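Local coordinates for LIP (Serratia marcescens, PDB 4A1R), which is a membrane-bound lipoprotein component of the type VI secretion system, probably tethered to the outer membrane as other TssJ-family proteins are, at residues 134-137 and 142-145; 78-83 and 130-135. All blocks are in the same frame, centred on the assembly; numbering follows the deposited sequence.

Interaction 1 (134-137 and 142-145)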
loop_
_atom_site.group_PDB
_atom_site.type_symbol
_atom_site.label_atom_id
_atom_site.label_comp_id
_atom_site.label_asym_id
_atom_site.label_seq_id
_atom_site.Cartn_x
_atom_site.Cartn_y
_atom_site.Cartn_z
ATOM N N HIS A 134 -6.913 1.557 -6.475
ATOM C CA HIS A 134 -7.867 2.019 -5.487
ATOM C C HIS A 134 -7.969 0.978 -4.397
ATOM O O HIS A 134 -8.164 -0.217 -4.684
ATOM C CB HIS A 134 -9.238 2.245 -6.148
ATOM C CG HIS A 134 -9.277 3.414 -7.126
ATOM N ND1 HIS A 134 -10.201 4.386 -7.054
ATOM C CD2 HIS A 134 -8.461 3.733 -8.210
ATOM C CE1 HIS A 134 -9.993 5.282 -8.036
ATOM N NE2 HIS A 134 -8.924 4.881 -8.740
ATOM N N ILE A 135 -7.827 1.427 -3.153
ATOM C CA ILE A 135 -7.805 0.557 -1.964
ATOM C C ILE A 135 -8.880 1.025 -0.994
ATOM O O ILE A 135 -9.100 2.238 -0.799
ATOM C CB ILE A 135 -6.428 0.574 -1.235
ATOM C CG1 ILE A 135 -5.274 0.257 -2.190
ATOM C CG2 ILE A 135 -6.395 -0.370 -0.023
ATOM C CD1 ILE A 135 -5.352 -1.105 -2.859
ATOM N N VAL A 136 -9.569 0.074 -0.377
ATOM C CA VAL A 136 -10.468 0.429 0.715
ATOM C C VAL A 136 -9.910 -0.117 2.041
ATOM O O VAL A 136 -9.543 -1.302 2.135
ATOM C CB VAL A 136 -11.892 -0.112 0.499
ATOM C CG1 VAL A 136 -12.789 0.307 1.665
ATOM C CG2 VAL A 136 -12.460 0.401 -0.824
ATOM N N ALA A 137 -9.813 0.755 3.045
ATOM C CA ALA A 137 -9.592 0.310 4.442
ATOM C C ALA A 137 -10.970 -0.003 5.043
ATOM O O ALA A 137 -11.720 0.883 5.455
ATOM C CB ALA A 137 -8.870 1.384 5.248
ATOM N N LEU A 142 -7.797 -4.264 4.587
ATOM C CA LEU A 142 -7.579 -3.539 3.353
ATOM C C LEU A 142 -8.024 -4.441 2.211
ATOM O O LEU A 142 -7.739 -5.661 2.231
ATOM C CB LEU A 142 -6.082 -3.312 3.141
ATOM C CG LEU A 142 -5.352 -2.312 4.044
ATOM C CD1 LEU A 142 -3.880 -2.618 4.102
ATOM C CD2 LEU A 142 -5.601 -0.874 3.596
ATOM N N ARG A 143 -8.641 -3.844 1.193
ATOM C CA ARG A 143 -8.861 -4.590 -0.033
ATOM C C ARG A 143 -8.795 -3.672 -1.267
ATOM O O ARG A 143 -9.273 -2.532 -1.235
ATOM C CB ARG A 143 -10.187 -5.313 0.017
ATOM C CG ARG A 143 -11.357 -4.368 0.034
ATOM C CD ARG A 143 -12.691 -5.091 0.050
ATOM N NE ARG A 143 -13.737 -4.146 -0.325
ATOM C CZ ARG A 143 -14.392 -3.363 0.523
ATOM N NH1 ARG A 143 -14.150 -3.424 1.833
ATOM N NH2 ARG A 143 -15.305 -2.529 0.054
ATOM N N PRO A 144 -8.192 -4.175 -2.339
ATOM C CA PRO A 144 -8.294 -3.422 -3.596
ATOM C C PRO A 144 -9.735 -3.411 -4.128
ATOM O O PRO A 144 -10.495 -4.337 -3.846
ATOM C CB PRO A 144 -7.323 -4.145 -4.529
ATOM C CG PRO A 144 -7.046 -5.478 -3.900
ATOM C CD PRO A 144 -7.273 -5.329 -2.423
ATOM N N VAL A 145 -10.100 -2.343 -4.847
ATOM C CA VAL A 145 -11.415 -2.169 -5.494
ATOM C C VAL A 145 -11.333 -2.581 -6.980
ATOM O O VAL A 145 -10.336 -2.290 -7.643
ATOM C CB VAL A 145 -11.880 -0.694 -5.433
ATOM C CG1 VAL A 145 -13.339 -0.554 -5.845
ATOM C CG2 VAL A 145 -11.690 -0.128 -4.044
HETATM O O HOH W 1 -7.323 -0.813 -7.905
#

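Interaction 2 (78-83 and 130-135)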
loop_
_atom_site.group_PDB
_atom_site.type_symbol
_atom_site.label_atom_id
_atom_site.label_comp_id
_atom_site.label_asym_id
_atom_site.label_seq_id
_atom_site.Cartn_x
_atom_site.Cartn_y
_atom_site.Cartn_z
ATOM N N GLY A 78 -11.366 8.988 -1.368
ATOM C CA GLY A 78 -10.503 9.604 -2.395
ATOM C C GLY A 78 -9.210 10.230 -1.930
ATOM O O GLY A 78 -8.693 11.166 -2.562
ATOM N N LYS A 79 -8.658 9.719 -0.837
ATOM C CA LYS A 79 -7.423 10.277 -0.331
ATOM C C LYS A 79 -6.290 9.617 -1.099
ATOM O O LYS A 79 -6.189 8.379 -1.110
ATOM C CB LYS A 79 -7.307 10.023 1.172
ATOM C CG LYS A 79 -5.974 10.443 1.768
ATOM C CD LYS A 79 -6.047 10.506 3.272
ATOM C CE LYS A 79 -5.785 11.931 3.750
ATOM N NZ LYS A 79 -6.030 12.106 5.202
ATOM N N LYS A 80 -5.439 10.448 -1.723
ATOM C CA LYS A 80 -4.425 9.968 -2.657
ATOM C C LYS A 80 -3.016 10.077 -2.096
ATOM O O LYS A 80 -2.610 11.124 -1.564
ATOM C CB LYS A 80 -4.507 10.742 -4.000
ATOM C CG LYS A 80 -3.487 10.256 -5.031
ATOM C CD LYS A 80 -3.722 10.857 -6.412
ATOM C CE LYS A 80 -5.014 10.352 -7.063
ATOM N NZ LYS A 80 -5.180 10.978 -8.427
ATOM N N LEU A 81 -2.258 9.002 -2.222
ATOM C CA LEU A 81 -0.858 9.049 -1.911
ATOM C C LEU A 81 -0.107 8.402 -3.060
ATOM O O LEU A 81 -0.454 7.311 -3.501
ATOM C CB LEU A 81 -0.546 8.311 -0.600
ATOM C CG LEU A 81 0.882 8.492 -0.050
ATOM C CD1 LEU A 81 1.047 9.879 0.555
ATOM C CD2 LEU A 81 1.219 7.417 0.972
ATOM N N GLY A 82 0.925 9.080 -3.552
ATOM C CA GLY A 82 1.734 8.519 -4.616
ATOM C C GLY A 82 3.186 8.906 -4.501
ATOM O O GLY A 82 3.556 9.712 -3.639
ATOM N N GLY A 83 4.018 8.324 -5.365
ATOM C CA GLY A 83 5.430 8.648 -5.371
ATOM C C GLY A 83 6.059 8.129 -6.655
ATOM O O GLY A 83 5.358 7.630 -7.534
ATOM N N GLU A 130 1.627 7.156 -15.058
ATOM C CA GLU A 130 1.264 6.931 -13.672
ATOM C C GLU A 130 0.241 5.801 -13.479
ATOM O O GLU A 130 -0.927 5.922 -13.860
ATOM C CB GLU A 130 0.757 8.212 -13.031
ATOM C CG GLU A 130 0.553 8.078 -11.529
ATOM C CD GLU A 130 -0.005 9.348 -10.911
ATOM O OE1 GLU A 130 -0.934 9.940 -11.493
ATOM O OE2 GLU A 130 0.474 9.759 -9.845
ATOM N N LEU A 131 0.692 4.735 -12.821
ATOM C CA LEU A 131 -0.165 3.621 -12.414
ATOM C C LEU A 131 -1.011 4.029 -11.224
ATOM O O LEU A 131 -0.483 4.527 -10.217
ATOM C CB LEU A 131 0.692 2.436 -11.997
ATOM C CG LEU A 131 1.622 1.848 -13.052
ATOM C CD1 LEU A 131 2.749 1.061 -12.407
ATOM C CD2 LEU A 131 0.865 0.991 -14.051
ATOM N N GLU A 132 -2.302 3.756 -11.317
ATOM C CA GLU A 132 -3.247 4.057 -10.260
ATOM C C GLU A 132 -4.036 2.825 -9.792
ATOM O O GLU A 132 -4.651 2.103 -10.594
ATOM C CB GLU A 132 -4.268 5.094 -10.738
ATOM C CG GLU A 132 -3.725 6.444 -11.140
ATOM C CD GLU A 132 -4.803 7.510 -11.152
ATOM O OE1 GLU A 132 -5.552 7.613 -10.150
ATOM O OE2 GLU A 132 -4.896 8.253 -12.155
ATOM N N ALA A 133 -4.055 2.620 -8.478
ATOM C CA ALA A 133 -4.913 1.604 -7.867
ATOM C C ALA A 133 -5.805 2.228 -6.776
ATOM O O ALA A 133 -5.528 3.329 -6.273
ATOM C CB ALA A 133 -4.073 0.438 -7.342
ATOM N N HIS A 134 -6.913 1.557 -6.475
ATOM C CA HIS A 134 -7.867 2.019 -5.487
ATOM C C HIS A 134 -7.969 0.978 -4.397
ATOM O O HIS A 134 -8.164 -0.217 -4.684
ATOM C CB HIS A 134 -9.238 2.245 -6.148
ATOM C CG HIS A 134 -9.277 3.414 -7.126
ATOM N ND1 HIS A 134 -10.201 4.386 -7.054
ATOM C CD2 HIS A 134 -8.461 3.733 -8.210
ATOM C CE1 HIS A 134 -9.993 5.282 -8.036
ATOM N NE2 HIS A 134 -8.924 4.881 -8.740
ATOM N N ILE A 135 -7.827 1.427 -3.153
ATOM C CA ILE A 135 -7.805 0.557 -1.964
ATOM C C ILE A 135 -8.880 1.025 -0.994
ATOM O O ILE A 135 -9.100 2.238 -0.799
ATOM C CB ILE A 135 -6.428 0.574 -1.235
ATOM C CG1 ILE A 135 -5.274 0.257 -2.190
ATOM C CG2 ILE A 135 -6.395 -0.370 -0.023
ATOM C CD1 ILE A 135 -5.352 -1.105 -2.859
HETATM O O HOH W 2 -3.030 9.802 -9.567
#

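Interaction 1 (134-137 and 142-145)
Ile-135 and Leu-142 pack on the buried face of an antiparallel hairpin, CG2 of Ile-135 lying 3.7 Å from CD2 of Leu-142. The CD1 branch of Ile-135 runs instead toward Pro-144, reaching its CB at 4.0 Å. Ile-108, on strand 107-111 of the other sheet, touches both Ile-135 and Leu-142, which places this face in the sandwich interior. On the other face Val-136 is buried beneath Arg-143 and Val-145, which are exposed to solvent. Arg-143 leaves its backbone with chi1 at 66°; its extended chain lies beside Val-136 and lays one guanidinium face over the Val-136 CB at 4.1 Å. The packing is tight here too, Val-136 CG2 meeting CG2 of Val-145 at 3.4 Å, a close approach for two methyls. Between the strands, Val-136 N donates almost straight to Arg-143 O (2.8 Å) and Arg-143 N returns the bond to Val-136 O in the carbonyl plane. The loose part is the far end: Val-145 N still reaches His-134 O at 2.9 Å, but His-134 N bonds to a water that makes only a weak link to Val-145 O. Direct pairing thus gives way to solvent there, while aliphatic carbon shields one side of a charged group.

Interaction 2 (78-83 and 130-135)
Lys-80 and Glu-132 meet through the ends of their side chains, in a long salt bridge with NZ of Lys-80 3.8 Å from OE1 of Glu-132. At that separation the attraction is mainly electrostatic and should be softened by solvent, since both residues are exposed. A water gives the ammonium a shorter partner: it accepts from Lys-80 NZ at 2.7 Å and donates to OE1 of Glu-130 at 2.8 Å. The lysine therefore reaches one glutamate directly and the next but one along the strand through water, while its NZ stays 5.3 Å from Glu-130 OE1. Two acidic groups this close would be expected to favour the charged form of the lysine. Torsions bring the groups together: Lys-80 starts with CG anti to the backbone N and bends at chi3 (-68°), while Glu-132 is extended beyond CG. Farther out, Glu-130 also makes a weak, long ion pair through OE2 with Arg-9, and the Lys-80 side chain rests on Val-13. Just before Lys-80, Gly-78 and Lys-79 form a G1 beta bulge opposite Phe-14, with the glycine at positive phi. Strand 9-16 lies between the two segments, antiparallel to 79-84 and parallel to 130-138, and hydrogen-bonded to both through the backbone; the charged side chains bridge its outer surface, on the side of the sheet turned away from the sandwich interior.

Overall arrangement
Strand 130-138 serves both contacts, which share His-134 and Ile-135 and have their centres about 11 Å apart. Along the chain, 78-83 comes first; 130-135 follows on the shared strand, which runs on through 134-137 before the turn to 142-145. The strands of both contacts belong to one mixed sheet ordered 79-84, 9-16, 130-138, 141-144. Interaction 1 bonds the shared strand through its backbone to outermost strand 141-144, its hairpin partner, while interaction 2 adds a light surface link by side chains across 9-16 to 79-84. This sheet packs against the antiparallel sheet containing 107-111 to make the beta-sandwich of this secretion lipoprotein.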